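Local coordinates for protein ebony (Drosophila melanogaster, PDB 6DYM) that probably joins beta-alanine to amines such as dopamine as a nonribosomal peptide synthetase, with this C-terminal domain acting as an atypical condensation domain for amide-bond formation, at residues F97-L100 with E101-G105; I137-M140 with H141-H145. All blocks are in the same frame, centred on the assembly; numbering follows the deposited sequence. Where two conformers were deposited one is given.

Overall arrangement
From the N terminus, the chain runs through strand 4-8, two helices and strands 62-66 and 71-80 before reaching helix 93-111. Contact 1 lies on that helix. Strand 119-127 follows, then helix 133-153, which carries contact 2. Both contacts are local turns of helix, so neither closes a long loop. They come in series, and neither nests within nor crosses the other. The centres of contact 1 and contact 2 are about 25 Å apart, on opposite sides of the chain's centre. Contact 1 packs towards strands 158-163, 178-184 and 205-212. Contact 2 packs towards strands 4-8, 62-66 and 119-127. The two helices thus reach different parts of one mixed sheet.

Contact 1: residues F97-L100 with E101-G105; sequences FEFL and EFCEG
The ring of Phe-99 carries the sulfur of Cys-103 over one face. Cys-103 SG stands 3.9 Å from the centroid of the Phe-99 ring and is offset toward the rim, so CE1 and CZ are the ring atoms it meets most closely. This is a sulfur-aromatic contact between residues four apart on one helix. With chi1 near 171° the Phe-99 ring stands out from the helix, and Cys-103, its SG beside its own backbone N (chi1 -62°), leans back over it. Phe-102 meets the same ring obliquely. Its CD2 lies 4.1 Å from Phe-99 CD1. The carbonyl oxygen of Phe-99 sits near the plane of the Phe-102 ring, at its edge, 4.0 Å from Phe-102 CD2. Tyr-188 and Phe-183 meet the Phe-102 ring edge-to-face. Tyr-188 also meets the Phe-99 ring, with the planes at about 55°.

The backbone beneath is regular alpha helix. Glu-101 N, Phe-102 N, Cys-103 N and Glu-104 N donate to the carbonyl oxygens of Phe-97, Glu-98, Phe-99 and Leu-100. Glu-104 runs back alongside, extended, with its CG 3.2 Å from Leu-100 O. The carboxylates of Glu-101 and Glu-104 turn to other partners. Glu-101 OE1 forms a salt bridge with Arg-108, farther along the helix. Glu-104 OE2 is hydrogen-bonded to Thr-162 OG1, which ties a buried carboxylate to the sheet.

Phe-99 and Cys-103 belong to the side of helix 93-111 that packs on the sheet. Phe-99 touches Ala-206 of strand 205-212 and Phe-183 of strand 178-184, while Cys-103 touches Val-208 and Leu-181 of the same two strands. Leu-100 and Glu-104 rest on Thr-162 and Phe-160 of strand 158-163, so this part of the helix packs across three strands.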
ATOM      1  N   PHE A  97       1.980  10.900   3.407  1.00 23.11           N
ATOM      2  CA  PHE A  97       2.721  10.706   2.165  1.00 25.67           C
ATOM      3  C   PHE A  97       4.103  11.346   2.221  1.00 26.10           C
ATOM      4  O   PHE A  97       5.052  10.815   1.634  1.00 27.01           O
ATOM      5  CB  PHE A  97       1.923  11.252   0.985  1.00 26.83           C
ATOM      6  CG  PHE A  97       0.800  10.355   0.560  1.00 32.91           C
ATOM      7  CD1 PHE A  97       0.998   9.385  -0.408  1.00 39.24           C
ATOM      8  CD2 PHE A  97      -0.450  10.466   1.144  1.00 39.33           C
ATOM      9  CE1 PHE A  97      -0.037   8.550  -0.795  1.00 47.34           C
ATOM     10  CE2 PHE A  97      -1.490   9.634   0.761  1.00 44.90           C
ATOM     11  CZ  PHE A  97      -1.282   8.674  -0.209  1.00 43.12           C
ATOM     12  N   GLU A  98       4.245  12.477   2.918  1.00 22.90           N
ATOM     13  CA  GLU A  98       5.573  13.067   3.052  1.00 21.65           C
ATOM     14  C   GLU A  98       6.474  12.190   3.912  1.00 24.42           C
ATOM     15  O   GLU A  98       7.670  12.054   3.629  1.00 23.25           O
ATOM     16  CB  GLU A  98       5.467  14.478   3.625  1.00 27.96           C
ATOM     17  CG  GLU A  98       4.832  15.476   2.664  1.00 31.37           C
ATOM     18  CD  GLU A  98       4.892  16.908   3.168  1.00 40.71           C
ATOM     19  OE1 GLU A  98       5.249  17.119   4.346  1.00 38.05           O
ATOM     20  OE2 GLU A  98       4.572  17.827   2.384  1.00 47.75           O
ATOM     21  N   PHE A  99       5.916  11.572   4.959  1.00 23.20           N
ATOM     22  CA  PHE A  99       6.701  10.650   5.774  1.00 20.29           C
ATOM     23  C   PHE A  99       7.121   9.423   4.974  1.00 24.32           C
ATOM     24  O   PHE A  99       8.254   8.945   5.110  1.00 21.54           O
ATOM     25  CB  PHE A  99       5.906  10.231   7.012  1.00 24.19           C
ATOM     26  CG  PHE A  99       6.546   9.116   7.800  1.00 22.81           C
ATOM     27  CD1 PHE A  99       7.814   9.270   8.341  1.00 23.14           C
ATOM     28  CD2 PHE A  99       5.873   7.920   8.015  1.00 24.81           C
ATOM     29  CE1 PHE A  99       8.407   8.253   9.074  1.00 25.21           C
ATOM     30  CE2 PHE A  99       6.460   6.898   8.745  1.00 24.27           C
ATOM     31  CZ  PHE A  99       7.731   7.067   9.275  1.00 23.64           C
ATOM     32  N   LEU A 100       6.221   8.890   4.141  1.00 22.17           N
ATOM     33  CA  LEU A 100       6.589   7.748   3.309  1.00 23.88           C
ATOM     34  C   LEU A 100       7.688   8.123   2.317  1.00 25.16           C
ATOM     35  O   LEU A 100       8.609   7.336   2.076  1.00 21.99           O
ATOM     36  CB  LEU A 100       5.357   7.202   2.588  1.00 21.09           C
ATOM     37  CG  LEU A 100       4.257   6.657   3.512  1.00 22.21           C
ATOM     38  CD1 LEU A 100       3.051   6.182   2.715  1.00 30.94           C
ATOM     39  CD2 LEU A 100       4.788   5.549   4.401  1.00 22.58           C
ATOM     40  N   GLU A 101       7.622   9.328   1.744  1.00 22.34           N
ATOM     41  CA  GLU A 101       8.710   9.767   0.872  1.00 22.92           C
ATOM     42  C   GLU A 101      10.000   9.963   1.662  1.00 21.54           C
ATOM     43  O   GLU A 101      11.092   9.670   1.161  1.00 23.12           O
ATOM     44  CB  GLU A 101       8.313  11.048   0.136  1.00 25.31           C
ATOM     45  CG  GLU A 101       9.388  11.605  -0.811  1.00 23.25           C
ATOM     46  CD  GLU A 101       9.758  10.652  -1.944  1.00 29.17           C
ATOM     47  OE1 GLU A 101      10.822  10.863  -2.568  1.00 28.71           O
ATOM     48  OE2 GLU A 101       8.998   9.690  -2.214  1.00 28.83           O
ATOM     49  N   PHE A 102       9.890  10.440   2.907  1.00 20.78           N
ATOM     50  CA  PHE A 102      11.052  10.518   3.791  1.00 18.09           C
ATOM     51  C   PHE A 102      11.723   9.155   3.930  1.00 28.53           C
ATOM     52  O   PHE A 102      12.958   9.051   3.889  1.00 18.93           O
ATOM     53  CB  PHE A 102      10.606  11.069   5.152  1.00 20.05           C
ATOM     54  CG  PHE A 102      11.624  10.928   6.261  1.00 24.72           C
ATOM     55  CD1 PHE A 102      12.522  11.955   6.535  1.00 18.21           C
ATOM     56  CD2 PHE A 102      11.639   9.795   7.069  1.00 26.63           C
ATOM     57  CE1 PHE A 102      13.439  11.842   7.568  1.00 20.96           C
ATOM     58  CE2 PHE A 102      12.559   9.673   8.107  1.00 25.75           C
ATOM     59  CZ  PHE A 102      13.458  10.700   8.358  1.00 23.22           C
ATOM     60  N   CYS A 103      10.919   8.092   4.070  1.00 22.61           N
ATOM     61  CA  CYS A 103      11.451   6.738   4.208  1.00 18.53           C
ATOM     62  C   CYS A 103      11.950   6.176   2.884  1.00 20.38           C
ATOM     63  O   CYS A 103      13.007   5.540   2.838  1.00 20.88           O
ATOM     64  CB  CYS A 103      10.384   5.798   4.781  1.00 20.36           C
ATOM     65  SG  CYS A 103       9.773   6.206   6.436  1.00 24.33           S
ATOM     66  N   GLU A 104      11.195   6.383   1.805  1.00 17.31           N
ATOM     67  CA  GLU A 104      11.441   5.711   0.533  1.00 19.94           C
ATOM     68  C   GLU A 104      12.415   6.462  -0.366  1.00 24.48           C
ATOM     69  O   GLU A 104      13.245   5.833  -1.031  1.00 26.06           O
ATOM     70  CB  GLU A 104      10.120   5.517  -0.220  1.00 23.79           C
ATOM     71  CG  GLU A 104       9.160   4.587   0.492  1.00 23.37           C
ATOM     72  CD  GLU A 104       7.772   4.552  -0.126  1.00 32.35           C
ATOM     73  OE1 GLU A 104       7.509   5.316  -1.078  1.00 31.19           O
ATOM     74  OE2 GLU A 104       6.935   3.762   0.359  1.00 29.71           O
ATOM     75  N   GLY A 105      12.311   7.788  -0.413  1.00 22.69           N
ATOM     76  CA  GLY A 105      13.003   8.594  -1.395  1.00 25.09           C
ATOM     77  C   GLY A 105      14.499   8.359  -1.481  1.00 23.86           C
ATOM     78  O   GLY A 105      15.027   7.991  -2.537  1.00 25.95           O
TER

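Contact 2: residues I137-M140 with H141-H145; sequences IACM and HFMEH
Ile-137 and His-141 lie side by side and point the same way. Ile-137 CG2 touches His-141 CD2 at 3.6 Å. The first torsion of His-141 sets CG beside its backbone N (chi1 -84°), which brings CD2 within 3.3 Å of Ile-137 O. That oxygen is already the acceptor for His-141 N, at 3.0 Å and nearly straight (173°). Three more backbone bonds continue the alpha helix. Phe-142 N donates to Ala-138 O, Met-143 N to Cys-139 O at 2.8 Å, and Glu-144 N to Met-140 O.

The polar side chains find partners beyond this turn. His-141 ND1 is hydrogen-bonded to Tyr-175 OH, and Glu-144 OE1 to Tyr-177 OH. Replacing His-141 by alanine removes the ring, which is likely to leave Tyr-175 OH without this partner and a gap beside Ile-137 CG2.

The sulfur side chains make an apolar patch. Met-143 CE lies 4.1 Å from Cys-139 SG. Its approach to Met-140 SD rests on one of two conformers of Met-140 and is doubtful.

Helix 133-153 connects strands 119-127 and 158-163 in a beta-alpha-beta unit. Cys-139 and Met-143 pack on Thr-127 of the first of these strands. Phe-142 reaches strands 4-8 and 62-66, while Ile-137 and His-141 touch Leu-167 and Leu-171 of helix 166-174.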
ATOM      1  N   ILE A 137      -6.057 -13.570   6.307  1.00 29.06           N
ATOM      2  CA  ILE A 137      -4.713 -14.106   6.117  1.00 29.74           C
ATOM      3  C   ILE A 137      -4.600 -14.814   4.771  1.00 25.96           C
ATOM      4  O   ILE A 137      -3.600 -14.667   4.056  1.00 27.47           O
ATOM      5  CB  ILE A 137      -4.355 -15.037   7.288  1.00 35.21           C
ATOM      6  CG1 ILE A 137      -4.031 -14.203   8.530  1.00 40.94           C
ATOM      7  CG2 ILE A 137      -3.197 -15.955   6.928  1.00 30.15           C
ATOM      8  CD1 ILE A 137      -2.690 -13.497   8.457  1.00 39.95           C
ATOM      9  N   ALA A 138      -5.620 -15.588   4.396  1.00 24.19           N
ATOM     10  CA  ALA A 138      -5.595 -16.246   3.092  1.00 30.19           C
ATOM     11  C   ALA A 138      -5.529 -15.226   1.960  1.00 20.11           C
ATOM     12  O   ALA A 138      -4.757 -15.391   1.009  1.00 27.02           O
ATOM     13  CB  ALA A 138      -6.818 -17.150   2.929  1.00 21.75           C
ATOM     14  N   CYS A 139      -6.333 -14.162   2.044  1.00 21.20           N
ATOM     15  CA  CYS A 139      -6.331 -13.159   0.985  1.00 26.15           C
ATOM     16  C   CYS A 139      -4.987 -12.438   0.911  1.00 21.58           C
ATOM     17  O   CYS A 139      -4.464 -12.205  -0.185  1.00 22.45           O
ATOM     18  CB  CYS A 139      -7.477 -12.168   1.200  1.00 23.12           C
ATOM     19  SG  CYS A 139      -7.817 -11.095  -0.222  1.00 25.36           S
ATOM     20  N   MET A 140      -4.398 -12.107   2.064  1.00 23.23           N
ATOM     21  CA  MET A 140      -3.097 -11.441   2.062  0.66 25.17           C
ATOM     22  C   MET A 140      -2.029 -12.319   1.421  1.00 24.32           C
ATOM     23  O   MET A 140      -1.244 -11.846   0.588  1.00 23.82           O
ATOM     24  CB  MET A 140      -2.696 -11.063   3.490  0.66 26.21           C
ATOM     25  CG  MET A 140      -3.536  -9.947   4.097  0.66 27.73           C
ATOM     26  SD  MET A 140      -3.386  -8.387   3.196  0.66 28.41           S
ATOM     27  CE  MET A 140      -1.867  -7.744   3.898  0.66 31.37           C
ATOM     28  N   HIS A 141      -1.980 -13.603   1.799  1.00 19.76           N
ATOM     29  CA  HIS A 141      -1.039 -14.526   1.165  1.00 22.24           C
ATOM     30  C   HIS A 141      -1.263 -14.576  -0.344  1.00 26.07           C
ATOM     31  O   HIS A 141      -0.306 -14.605  -1.126  1.00 25.84           O
ATOM     32  CB  HIS A 141      -1.178 -15.933   1.765  1.00 21.93           C
ATOM     33  CG  HIS A 141      -0.409 -16.141   3.040  1.00 24.64           C
ATOM     34  ND1 HIS A 141       0.967 -16.152   3.091  1.00 21.49           N
ATOM     35  CD2 HIS A 141      -0.832 -16.366   4.307  1.00 28.88           C
ATOM     36  CE1 HIS A 141       1.361 -16.360   4.336  1.00 24.63           C
ATOM     37  NE2 HIS A 141       0.288 -16.492   5.094  1.00 22.81           N
ATOM     38  N   PHE A 142      -2.529 -14.574  -0.769  1.00 20.01           N
ATOM     39  CA  PHE A 142      -2.845 -14.668  -2.192  1.00 26.77           C
ATOM     40  C   PHE A 142      -2.390 -13.422  -2.943  1.00 23.74           C
ATOM     41  O   PHE A 142      -1.784 -13.516  -4.016  1.00 23.46           O
ATOM     42  CB  PHE A 142      -4.350 -14.891  -2.364  1.00 25.25           C
ATOM     43  CG  PHE A 142      -4.780 -15.115  -3.786  1.00 26.55           C
ATOM     44  CD1 PHE A 142      -4.708 -16.376  -4.358  1.00 25.00           C
ATOM     45  CD2 PHE A 142      -5.279 -14.070  -4.546  1.00 28.26           C
ATOM     46  CE1 PHE A 142      -5.113 -16.585  -5.667  1.00 29.67           C
ATOM     47  CE2 PHE A 142      -5.686 -14.271  -5.856  1.00 31.17           C
ATOM     48  CZ  PHE A 142      -5.604 -15.528  -6.417  1.00 29.77           C
ATOM     49  N   MET A 143      -2.682 -12.240  -2.401  1.00 19.23           N
ATOM     50  CA  MET A 143      -2.259 -11.008  -3.063  1.00 21.19           C
ATOM     51  C   MET A 143      -0.743 -10.871  -3.061  1.00 22.25           C
ATOM     52  O   MET A 143      -0.156 -10.383  -4.031  1.00 26.58           O
ATOM     53  CB  MET A 143      -2.884  -9.801  -2.379  1.00 24.40           C
ATOM     54  CG  MET A 143      -4.390  -9.804  -2.400  1.00 25.28           C
ATOM     55  SD  MET A 143      -5.034  -8.185  -2.002  1.00 37.91           S
ATOM     56  CE  MET A 143      -4.929  -8.186  -0.220  1.00 27.59           C
ATOM     57  N   GLU A 144      -0.095 -11.273  -1.971  1.00 25.91           N
ATOM     58  CA  GLU A 144       1.361 -11.235  -1.929  1.00 24.48           C
ATOM     59  C   GLU A 144       1.956 -12.115  -3.021  1.00 31.62           C
ATOM     60  O   GLU A 144       2.935 -11.741  -3.680  1.00 30.61           O
ATOM     61  CB  GLU A 144       1.823 -11.687  -0.548  1.00 27.48           C
ATOM     62  CG  GLU A 144       3.309 -11.790  -0.370  1.00 43.69           C
ATOM     63  CD  GLU A 144       4.057 -10.570  -0.881  1.00 50.53           C
ATOM     64  OE1 GLU A 144       5.066 -10.777  -1.596  1.00 43.98           O
ATOM     65  OE2 GLU A 144       3.637  -9.444  -0.571  1.00 47.90           O
ATOM     66  N   HIS A 145       1.374 -13.299  -3.217  1.00 24.07           N
ATOM     67  CA  HIS A 145       1.822 -14.211  -4.261  1.00 23.03           C
ATOM     68  C   HIS A 145       1.562 -13.638  -5.647  1.00 27.74           C
ATOM     69  O   HIS A 145       2.384 -13.805  -6.551  1.00 32.55           O
ATOM     70  CB  HIS A 145       1.121 -15.569  -4.086  1.00 33.66           C
ATOM     71  CG  HIS A 145       1.424 -16.579  -5.154  1.00 38.57           C
ATOM     72  ND1 HIS A 145       0.727 -16.639  -6.343  1.00 42.67           N
ATOM     73  CD2 HIS A 145       2.311 -17.603  -5.186  1.00 38.16           C
ATOM     74  CE1 HIS A 145       1.191 -17.638  -7.073  1.00 39.87           C
ATOM     75  NE2 HIS A 145       2.152 -18.239  -6.394  1.00 47.35           N
TER